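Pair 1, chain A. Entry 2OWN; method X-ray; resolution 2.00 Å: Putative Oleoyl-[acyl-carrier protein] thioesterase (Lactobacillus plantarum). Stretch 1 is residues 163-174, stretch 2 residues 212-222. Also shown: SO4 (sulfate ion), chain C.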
# COMPACT_ATOMS: atom_id res chain seq x y z
N THR A 163 13.65 -19.00 4.31
CA THR A 163 12.21 -19.30 4.42
C THR A 163 11.55 -18.41 5.49
O THR A 163 12.10 -18.28 6.59
CB THR A 163 11.95 -20.79 4.72
OG1 THR A 163 12.50 -21.58 3.66
CG2 THR A 163 10.45 -21.11 4.81
N LYS A 164 10.43 -17.77 5.13
CA LYS A 164 9.62 -16.92 6.04
C LYS A 164 8.11 -17.19 5.84
O LYS A 164 7.68 -17.29 4.68
CB LYS A 164 9.84 -15.42 5.84
CG LYS A 164 11.21 -14.88 6.20
CD LYS A 164 11.16 -13.36 6.15
CE LYS A 164 12.48 -12.69 6.39
NZ LYS A 164 12.25 -11.22 6.33
N PRO A 165 7.33 -17.34 6.95
CA PRO A 165 5.89 -17.51 6.81
C PRO A 165 5.21 -16.12 6.75
O PRO A 165 5.72 -15.15 7.32
CB PRO A 165 5.50 -18.25 8.09
CG PRO A 165 6.44 -17.74 9.11
CD PRO A 165 7.72 -17.41 8.39
N TYR A 166 4.11 -16.04 6.00
CA TYR A 166 3.28 -14.83 5.88
C TYR A 166 1.82 -15.25 5.95
O TYR A 166 1.45 -16.29 5.39
CB TYR A 166 3.52 -14.07 4.58
CG TYR A 166 4.92 -13.54 4.42
CD1 TYR A 166 5.26 -12.26 4.91
CD2 TYR A 166 5.92 -14.31 3.79
CE1 TYR A 166 6.58 -11.74 4.77
CE2 TYR A 166 7.25 -13.79 3.65
CZ TYR A 166 7.56 -12.52 4.14
OH TYR A 166 8.83 -12.04 4.00
N HIS A 167 1.01 -14.45 6.65
CA HIS A 167 -0.43 -14.67 6.80
C HIS A 167 -1.12 -13.70 5.85
O HIS A 167 -0.71 -12.53 5.74
CB HIS A 167 -0.86 -14.45 8.24
CG HIS A 167 -0.21 -15.40 9.20
ND1 HIS A 167 1.05 -15.18 9.73
CD2 HIS A 167 -0.63 -16.58 9.71
CE1 HIS A 167 1.36 -16.18 10.53
NE2 HIS A 167 0.36 -17.05 10.54
N VAL A 168 -2.17 -14.18 5.17
CA VAL A 168 -2.95 -13.37 4.22
C VAL A 168 -3.87 -12.48 5.07
O VAL A 168 -4.64 -13.01 5.88
CB VAL A 168 -3.77 -14.22 3.22
CG1 VAL A 168 -4.55 -13.35 2.24
CG2 VAL A 168 -2.84 -15.14 2.45
N ARG A 169 -3.77 -11.17 4.89
CA ARG A 169 -4.54 -10.16 5.64
C ARG A 169 -5.82 -9.75 4.95
O ARG A 169 -6.00 -10.03 3.76
CB ARG A 169 -3.72 -8.90 5.84
CG ARG A 169 -2.52 -9.14 6.65
CD ARG A 169 -1.65 -7.94 6.62
NE ARG A 169 -0.44 -8.25 7.36
CZ ARG A 169 0.71 -7.60 7.29
NH1 ARG A 169 0.90 -6.53 6.51
NH2 ARG A 169 1.71 -8.05 8.02
N PHE A 170 -6.69 -9.07 5.71
CA PHE A 170 -7.97 -8.55 5.21
C PHE A 170 -7.71 -7.56 4.05
O PHE A 170 -8.31 -7.76 2.99
CB PHE A 170 -8.81 -7.91 6.32
CG PHE A 170 -10.14 -7.39 5.84
CD1 PHE A 170 -11.19 -8.29 5.59
CD2 PHE A 170 -10.34 -6.01 5.63
CE1 PHE A 170 -12.45 -7.82 5.13
CE2 PHE A 170 -11.59 -5.52 5.18
CZ PHE A 170 -12.66 -6.43 4.92
N PHE A 171 -6.77 -6.62 4.23
CA PHE A 171 -6.44 -5.63 3.16
C PHE A 171 -5.77 -6.23 1.89
O PHE A 171 -5.68 -5.51 0.89
CB PHE A 171 -5.66 -4.38 3.65
CG PHE A 171 -6.33 -3.60 4.78
CD1 PHE A 171 -7.75 -3.45 4.88
CD2 PHE A 171 -5.52 -2.84 5.66
CE1 PHE A 171 -8.34 -2.67 5.93
CE2 PHE A 171 -6.09 -2.04 6.70
CZ PHE A 171 -7.51 -1.96 6.84
N ASP A 172 -5.28 -7.48 1.94
CA ASP A 172 -4.74 -8.17 0.74
C ASP A 172 -5.85 -8.51 -0.29
O ASP A 172 -5.54 -8.63 -1.48
CB ASP A 172 -3.96 -9.45 1.10
CG ASP A 172 -2.71 -9.17 1.93
OD1 ASP A 172 -2.05 -8.14 1.73
OD2 ASP A 172 -2.36 -10.03 2.75
N ILE A 173 -7.11 -8.66 0.16
CA ILE A 173 -8.27 -8.97 -0.69
C ILE A 173 -8.79 -7.60 -1.20
O ILE A 173 -9.41 -6.87 -0.43
CB ILE A 173 -9.38 -9.80 0.04
CG1 ILE A 173 -8.92 -11.24 0.34
CG2 ILE A 173 -10.64 -9.94 -0.82
CD1 ILE A 173 -7.76 -11.42 1.30
N ASP A 174 -8.55 -7.29 -2.48
CA ASP A 174 -8.96 -5.99 -3.10
C ASP A 174 -10.49 -6.01 -3.50
O ASP A 174 -11.13 -7.07 -3.34
CB ASP A 174 -7.95 -5.58 -4.22
CG ASP A 174 -8.12 -6.36 -5.52
OD1 ASP A 174 -8.44 -7.56 -5.48
OD2 ASP A 174 -7.87 -5.77 -6.59
N GLU A 212 -4.20 -19.67 -6.69
CA GLU A 212 -4.58 -18.44 -5.95
C GLU A 212 -4.57 -18.71 -4.44
O GLU A 212 -4.91 -19.81 -4.00
CB GLU A 212 -5.96 -17.92 -6.37
CG GLU A 212 -6.05 -17.49 -7.83
N VAL A 213 -4.15 -17.70 -3.68
CA VAL A 213 -4.10 -17.74 -2.21
C VAL A 213 -5.38 -17.06 -1.71
O VAL A 213 -5.83 -16.07 -2.31
CB VAL A 213 -2.84 -17.04 -1.67
CG1 VAL A 213 -2.78 -17.18 -0.16
CG2 VAL A 213 -1.58 -17.64 -2.28
N LYS A 214 -5.97 -17.61 -0.65
CA LYS A 214 -7.21 -17.11 -0.03
C LYS A 214 -6.97 -16.54 1.37
O LYS A 214 -5.91 -16.76 1.98
CB LYS A 214 -8.26 -18.22 0.03
CG LYS A 214 -8.68 -18.75 -1.34
CD LYS A 214 -9.76 -19.83 -1.22
N TYR A 215 -7.97 -15.79 1.86
CA TYR A 215 -7.99 -15.17 3.20
C TYR A 215 -7.99 -16.28 4.27
O TYR A 215 -8.66 -17.31 4.10
CB TYR A 215 -9.20 -14.23 3.36
CG TYR A 215 -9.42 -13.65 4.75
CD1 TYR A 215 -8.67 -12.54 5.21
CD2 TYR A 215 -10.41 -14.19 5.61
CE1 TYR A 215 -8.89 -11.99 6.52
CE2 TYR A 215 -10.65 -13.65 6.91
CZ TYR A 215 -9.89 -12.55 7.36
OH TYR A 215 -10.13 -12.06 8.61
N GLY A 216 -7.20 -16.07 5.33
CA GLY A 216 -7.04 -17.05 6.42
C GLY A 216 -5.91 -18.07 6.24
O GLY A 216 -5.52 -18.70 7.23
N GLN A 217 -5.39 -18.24 5.01
CA GLN A 217 -4.29 -19.17 4.72
C GLN A 217 -2.95 -18.53 5.09
O GLN A 217 -2.79 -17.29 5.01
CB GLN A 217 -4.24 -19.58 3.24
CG GLN A 217 -5.44 -20.40 2.77
CD GLN A 217 -5.36 -20.81 1.29
OE1 GLN A 217 -4.94 -20.03 0.44
NE2 GLN A 217 -5.80 -22.02 0.99
N THR A 218 -2.01 -19.38 5.52
CA THR A 218 -0.65 -19.00 5.89
C THR A 218 0.21 -19.49 4.72
O THR A 218 0.23 -20.70 4.44
CB THR A 218 -0.17 -19.65 7.20
OG1 THR A 218 -1.10 -19.35 8.25
CG2 THR A 218 1.23 -19.15 7.58
N VAL A 219 0.84 -18.54 4.01
CA VAL A 219 1.74 -18.85 2.88
C VAL A 219 3.18 -18.98 3.43
O VAL A 219 3.52 -18.34 4.43
CB VAL A 219 1.67 -17.80 1.71
CG1 VAL A 219 0.22 -17.58 1.29
CG2 VAL A 219 2.29 -16.48 2.05
N THR A 220 3.98 -19.82 2.77
CA THR A 220 5.39 -20.07 3.10
C THR A 220 6.17 -19.55 1.90
O THR A 220 6.01 -20.07 0.79
CB THR A 220 5.66 -21.56 3.36
OG1 THR A 220 4.77 -22.04 4.38
CG2 THR A 220 7.10 -21.79 3.81
N ALA A 221 6.98 -18.50 2.12
CA ALA A 221 7.80 -17.85 1.09
C ALA A 221 9.22 -18.35 1.21
O ALA A 221 9.77 -18.32 2.31
CB ALA A 221 7.77 -16.33 1.24
N HIS A 222 9.79 -18.81 0.09
CA HIS A 222 11.16 -19.33 0.03
C HIS A 222 11.99 -18.47 -0.93
O HIS A 222 11.43 -17.92 -1.87
CB HIS A 222 11.20 -20.78 -0.42
CG HIS A 222 10.37 -21.71 0.40
ND1 HIS A 222 10.80 -22.24 1.59
CD2 HIS A 222 9.14 -22.23 0.17
CE1 HIS A 222 9.87 -23.03 2.08
NE2 HIS A 222 8.85 -23.05 1.24
S SO4 C . 3.10 -11.84 9.02
O1 SO4 C . 2.26 -12.14 7.87
O2 SO4 C . 4.49 -12.16 8.72
O3 SO4 C . 3.04 -10.45 9.36
O4 SO4 C . 2.63 -12.63 10.16

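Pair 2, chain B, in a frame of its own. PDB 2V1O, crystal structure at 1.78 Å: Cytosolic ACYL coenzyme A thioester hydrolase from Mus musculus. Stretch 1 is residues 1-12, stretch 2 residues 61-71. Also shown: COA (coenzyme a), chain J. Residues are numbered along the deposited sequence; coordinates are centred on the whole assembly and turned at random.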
# COMPACT_ATOMS: atom_id res chain seq x y z
N GLY B 1 10.14 -2.71 20.61
CA GLY B 1 9.93 -3.69 19.51
C GLY B 1 8.97 -3.20 18.43
O GLY B 1 8.74 -2.00 18.28
N ALA B 2 8.41 -4.15 17.68
CA ALA B 2 7.41 -3.83 16.68
C ALA B 2 6.26 -4.84 16.76
O ALA B 2 6.49 -6.02 16.99
CB ALA B 2 8.02 -3.83 15.28
N MET B 3 5.03 -4.37 16.61
CA MET B 3 3.89 -5.27 16.50
C MET B 3 2.87 -4.71 15.54
O MET B 3 2.68 -3.49 15.45
CB MET B 3 3.27 -5.62 17.87
CG MET B 3 2.35 -4.57 18.48
SD MET B 3 1.56 -5.08 20.03
CE MET B 3 2.92 -4.98 21.18
N ARG B 4 2.21 -5.61 14.83
CA ARG B 4 1.26 -5.25 13.80
C ARG B 4 0.29 -6.40 13.63
O ARG B 4 0.70 -7.57 13.64
CB ARG B 4 2.02 -4.98 12.49
CG ARG B 4 1.17 -4.84 11.26
CD ARG B 4 1.97 -4.23 10.11
NE ARG B 4 2.52 -5.21 9.16
CZ ARG B 4 1.79 -5.94 8.31
NH1 ARG B 4 0.46 -5.85 8.31
NH2 ARG B 4 2.39 -6.78 7.47
N ILE B 5 -0.99 -6.07 13.49
CA ILE B 5 -2.02 -7.06 13.24
C ILE B 5 -1.94 -7.50 11.78
O ILE B 5 -1.72 -6.68 10.88
CB ILE B 5 -3.45 -6.55 13.60
CG1 ILE B 5 -4.44 -7.72 13.70
CG2 ILE B 5 -3.93 -5.48 12.61
CD1 ILE B 5 -5.58 -7.47 14.69
N MET B 6 -2.13 -8.79 11.55
CA MET B 6 -2.05 -9.35 10.21
C MET B 6 -3.35 -9.07 9.46
O MET B 6 -4.44 -9.29 10.00
CB MET B 6 -1.73 -10.84 10.27
CG MET B 6 -0.37 -11.16 10.88
SD MET B 6 1.03 -10.65 9.85
CE MET B 6 1.29 -8.98 10.45
N ARG B 7 -3.21 -8.58 8.22
CA ARG B 7 -4.33 -8.12 7.40
C ARG B 7 -4.54 -9.09 6.23
O ARG B 7 -3.64 -9.88 5.92
CB ARG B 7 -4.03 -6.71 6.86
CG ARG B 7 -3.74 -5.66 7.93
CD ARG B 7 -2.94 -4.46 7.37
NE ARG B 7 -3.78 -3.46 6.71
CZ ARG B 7 -3.37 -2.25 6.34
NH1 ARG B 7 -2.12 -1.85 6.57
NH2 ARG B 7 -4.22 -1.41 5.75
N PRO B 8 -5.72 -9.04 5.56
CA PRO B 8 -5.97 -9.95 4.43
C PRO B 8 -4.87 -9.96 3.35
O PRO B 8 -4.56 -11.03 2.81
CB PRO B 8 -7.29 -9.42 3.86
CG PRO B 8 -7.99 -8.90 5.07
CD PRO B 8 -6.90 -8.22 5.85
N ASP B 9 -4.30 -8.80 3.04
CA ASP B 9 -3.25 -8.73 2.01
C ASP B 9 -1.92 -9.36 2.45
O ASP B 9 -1.05 -9.60 1.61
CB ASP B 9 -3.05 -7.30 1.49
CG ASP B 9 -3.87 -7.01 0.22
OD1 ASP B 9 -4.96 -7.60 0.03
OD2 ASP B 9 -3.42 -6.20 -0.61
N ASP B 10 -1.80 -9.66 3.74
CA ASP B 10 -0.63 -10.33 4.30
C ASP B 10 -0.72 -11.85 4.17
O ASP B 10 0.23 -12.55 4.50
CB ASP B 10 -0.47 -9.99 5.78
CG ASP B 10 -0.23 -8.52 6.02
OD1 ASP B 10 0.57 -7.91 5.29
OD2 ASP B 10 -0.83 -7.99 6.97
N ALA B 11 -1.87 -12.35 3.72
CA ALA B 11 -2.17 -13.78 3.78
C ALA B 11 -2.61 -14.38 2.45
O ALA B 11 -3.13 -13.67 1.57
CB ALA B 11 -3.20 -14.07 4.86
N ASN B 12 -2.40 -15.69 2.32
CA ASN B 12 -2.85 -16.44 1.15
C ASN B 12 -4.37 -16.69 1.17
O ASN B 12 -5.08 -16.18 2.04
CB ASN B 12 -2.07 -17.76 1.01
CG ASN B 12 -2.33 -18.74 2.16
OD1 ASN B 12 -3.37 -18.71 2.80
ND2 ASN B 12 -1.37 -19.62 2.40
N PRO B 61 2.38 -21.46 11.46
CA PRO B 61 1.68 -20.47 10.66
C PRO B 61 1.18 -19.30 11.51
O PRO B 61 1.08 -19.41 12.74
CB PRO B 61 0.51 -21.25 10.07
CG PRO B 61 0.25 -22.32 11.05
CD PRO B 61 1.59 -22.71 11.57
N MET B 62 0.90 -18.19 10.83
CA MET B 62 0.24 -17.06 11.45
C MET B 62 -1.01 -16.81 10.62
O MET B 62 -1.05 -17.13 9.43
CB MET B 62 1.15 -15.85 11.42
CG MET B 62 0.76 -14.73 12.38
SD MET B 62 2.01 -13.43 12.39
CE MET B 62 3.49 -14.36 12.73
N CYS B 63 -2.03 -16.24 11.26
CA CYS B 63 -3.32 -16.06 10.60
C CYS B 63 -3.70 -14.59 10.56
O CYS B 63 -3.23 -13.80 11.38
CB CYS B 63 -4.41 -16.85 11.34
SG CYS B 63 -4.12 -18.61 11.37
N ILE B 64 -4.56 -14.24 9.60
CA ILE B 64 -5.19 -12.94 9.58
C ILE B 64 -5.79 -12.67 10.96
O ILE B 64 -6.45 -13.54 11.54
CB ILE B 64 -6.33 -12.87 8.51
CG1 ILE B 64 -5.76 -12.99 7.10
CG2 ILE B 64 -7.12 -11.58 8.64
CD1 ILE B 64 -6.80 -13.42 6.05
N GLY B 65 -5.51 -11.48 11.49
CA GLY B 65 -6.10 -11.04 12.74
C GLY B 65 -5.22 -11.31 13.95
O GLY B 65 -5.47 -10.78 15.02
N GLU B 66 -4.20 -12.15 13.77
CA GLU B 66 -3.19 -12.34 14.82
C GLU B 66 -2.19 -11.19 14.78
O GLU B 66 -2.05 -10.52 13.75
CB GLU B 66 -2.52 -13.71 14.70
CG GLU B 66 -3.52 -14.85 14.92
CD GLU B 66 -2.92 -16.24 14.85
OE1 GLU B 66 -1.90 -16.45 14.16
OE2 GLU B 66 -3.50 -17.14 15.50
N VAL B 67 -1.52 -10.95 15.91
CA VAL B 67 -0.56 -9.86 16.03
C VAL B 67 0.84 -10.44 15.93
O VAL B 67 1.22 -11.31 16.71
CB VAL B 67 -0.70 -9.08 17.36
CG1 VAL B 67 0.45 -8.06 17.51
CG2 VAL B 67 -2.07 -8.39 17.47
N ALA B 68 1.59 -9.94 14.95
CA ALA B 68 3.00 -10.27 14.79
C ALA B 68 3.83 -9.37 15.71
O ALA B 68 3.74 -8.14 15.63
CB ALA B 68 3.41 -10.07 13.36
N HIS B 69 4.59 -9.98 16.61
CA HIS B 69 5.51 -9.27 17.49
C HIS B 69 6.92 -9.49 16.97
O HIS B 69 7.34 -10.63 16.86
CB HIS B 69 5.43 -9.82 18.92
CG HIS B 69 4.20 -9.40 19.68
ND1 HIS B 69 2.98 -10.01 19.51
CD2 HIS B 69 4.03 -8.48 20.66
CE1 HIS B 69 2.10 -9.46 20.32
NE2 HIS B 69 2.72 -8.53 21.03
N VAL B 70 7.64 -8.42 16.66
CA VAL B 70 9.01 -8.53 16.13
C VAL B 70 9.99 -7.80 17.05
O VAL B 70 9.81 -6.62 17.38
CB VAL B 70 9.11 -8.00 14.67
CG1 VAL B 70 10.55 -8.13 14.15
CG2 VAL B 70 8.16 -8.75 13.76
N SER B 71 11.01 -8.53 17.49
CA SER B 71 12.00 -7.98 18.41
C SER B 71 13.41 -8.29 17.92
O SER B 71 13.67 -9.38 17.43
CB SER B 71 11.76 -8.52 19.83
OG SER B 71 11.94 -9.92 19.88
N1A COA J . 12.79 -26.80 6.03
C2A COA J . 12.67 -27.67 4.97
N3A COA J . 11.78 -28.73 5.05
C4A COA J . 11.03 -28.91 6.17
C5A COA J . 11.13 -28.04 7.25
C6A COA J . 12.02 -26.96 7.17
N6A COA J . 12.06 -26.05 8.15
N7A COA J . 10.27 -28.46 8.21
C8A COA J . 9.64 -29.57 7.77
N9A COA J . 10.10 -29.86 6.51
C1B COA J . 9.53 -30.86 5.58
C2B COA J . 9.83 -32.28 6.03
O2B COA J . 11.13 -32.69 5.69
C3B COA J . 8.75 -33.03 5.26
O3B COA J . 9.14 -33.30 3.93
P3B COA J . 9.67 -34.76 3.51
O7A COA J . 11.02 -34.95 4.14
O8A COA J . 8.71 -35.79 4.04
O9A COA J . 9.74 -34.84 2.01
C4B COA J . 7.58 -32.05 5.22
O4B COA J . 8.12 -30.79 5.57
C5B COA J . 6.48 -32.43 6.20
O5B COA J . 7.05 -32.65 7.47
P1A COA J . 6.12 -32.97 8.74
O1A COA J . 4.99 -33.85 8.31
O2A COA J . 6.99 -33.58 9.81
O3A COA J . 5.57 -31.53 9.21
P2A COA J . 6.26 -30.60 10.33
O4A COA J . 7.76 -30.73 10.31
O5A COA J . 5.69 -30.91 11.69
O6A COA J . 5.80 -29.13 9.88
CBP COA J . 5.56 -27.25 8.39
CCP COA J . 6.30 -28.56 8.67
CDP COA J . 6.29 -26.50 7.27
CEP COA J . 4.16 -27.61 7.91
CAP COA J . 5.50 -26.41 9.68
OAP COA J . 6.78 -26.16 10.21
C9P COA J . 4.80 -25.10 9.46
O9P COA J . 3.41 -25.06 9.37
N8P COA J . 5.55 -24.01 9.37
C7P COA J . 4.97 -22.71 9.07
C6P COA J . 4.77 -22.56 7.56
C5P COA J . 4.25 -21.18 7.25
O5P COA J . 3.07 -20.89 7.56
N4P COA J . 5.11 -20.34 6.66
C3P COA J . 4.97 -18.90 6.72
C2P COA J . 5.09 -18.35 8.14
S1P COA J . 4.78 -16.57 8.13

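The sharpest difference lies at the matched positions Tyr166(A) and Arg4(B). In pair 1 the tyrosine packs across the strands: its CE2 lies 3.5 Å from CB of Ala221(A), at the ring edge. In pair 2 the arginine turns back to its own stretch. Its NH1 forms a salt bridge with OD2 of Asp10(B) at 2.8 Å.

The backbone is shared. Fourteen central residues superpose with an RMSD of 0.6 Å. In each pair two antiparallel strands meet, and a type II turn precedes the second strand. The turns run from Lys214(A) to Gln217(A) and from Cys63(B) to Glu66(B). The buried areas are close, 718 and 707 Å².

The ladder follows the same register. Tyr166(A) N donates to Val219(A) O at 2.8 Å, and Arg4(B) N donates to Ala68(B) O at 3.1 Å. At the next rung, Val168(A) N to Gln217(A) O is 3.2 Å and Met6(B) N to Glu66(B) O is 2.8 Å. Pair 2 adds a bond from Gly65(B) N to Met6(B) O at 2.9 Å. The matching atoms in pair 1, Gly216(A) N and Val168(A) O, are 4.0 Å apart and do not bond.

The turns are braced alike. Lys214(A) N bonds Gln217(A) OE1 at 2.8 Å, and Cys63(B) N bonds Glu66(B) OE1 at 2.9 Å. The glycines Gly216(A) and Gly65(B) match, with positive phi. A CB at either would be jammed against the preceding carbonyl oxygen. The aspartates also match: OD2 of Asp172(A) accepts from Arg169(A) N at 2.8 Å, as OD2 of Asp10(B) does from Arg7(B) N at 2.8 Å.

Val168(A) and Met6(B) both point toward the other stretch and are buried. Val168(A) CG2 reaches Val213(A) CG1 at 3.3 Å and Val219(A) CG1 at 4.1 Å. Met6(B) CG meets Met62(B) SD at 3.6 Å, while its CE reaches Ala68(B) CB at 3.8 Å. Both side chains reach the residue before the turn and the strand.

At the turn, Tyr215(A) matches Ile64(B). The tyrosine CB is 3.8 Å from Ile173(A) CD1; the isoleucine CG1 is 3.6 Å from Ala11(B) CB. In pair 1 the tyrosine CB meets the isoleucine side chain; in pair 2 a branched chain meets the alanine methyl.

Histidines serve both pairs at different positions. In pair 1, Thr218(A) CG2 sits over the His167(A) ring, 4.0 Å from its centroid. In pair 2, Met3(B) CB covers the His69(B) ring, 4.3 Å from its centroid.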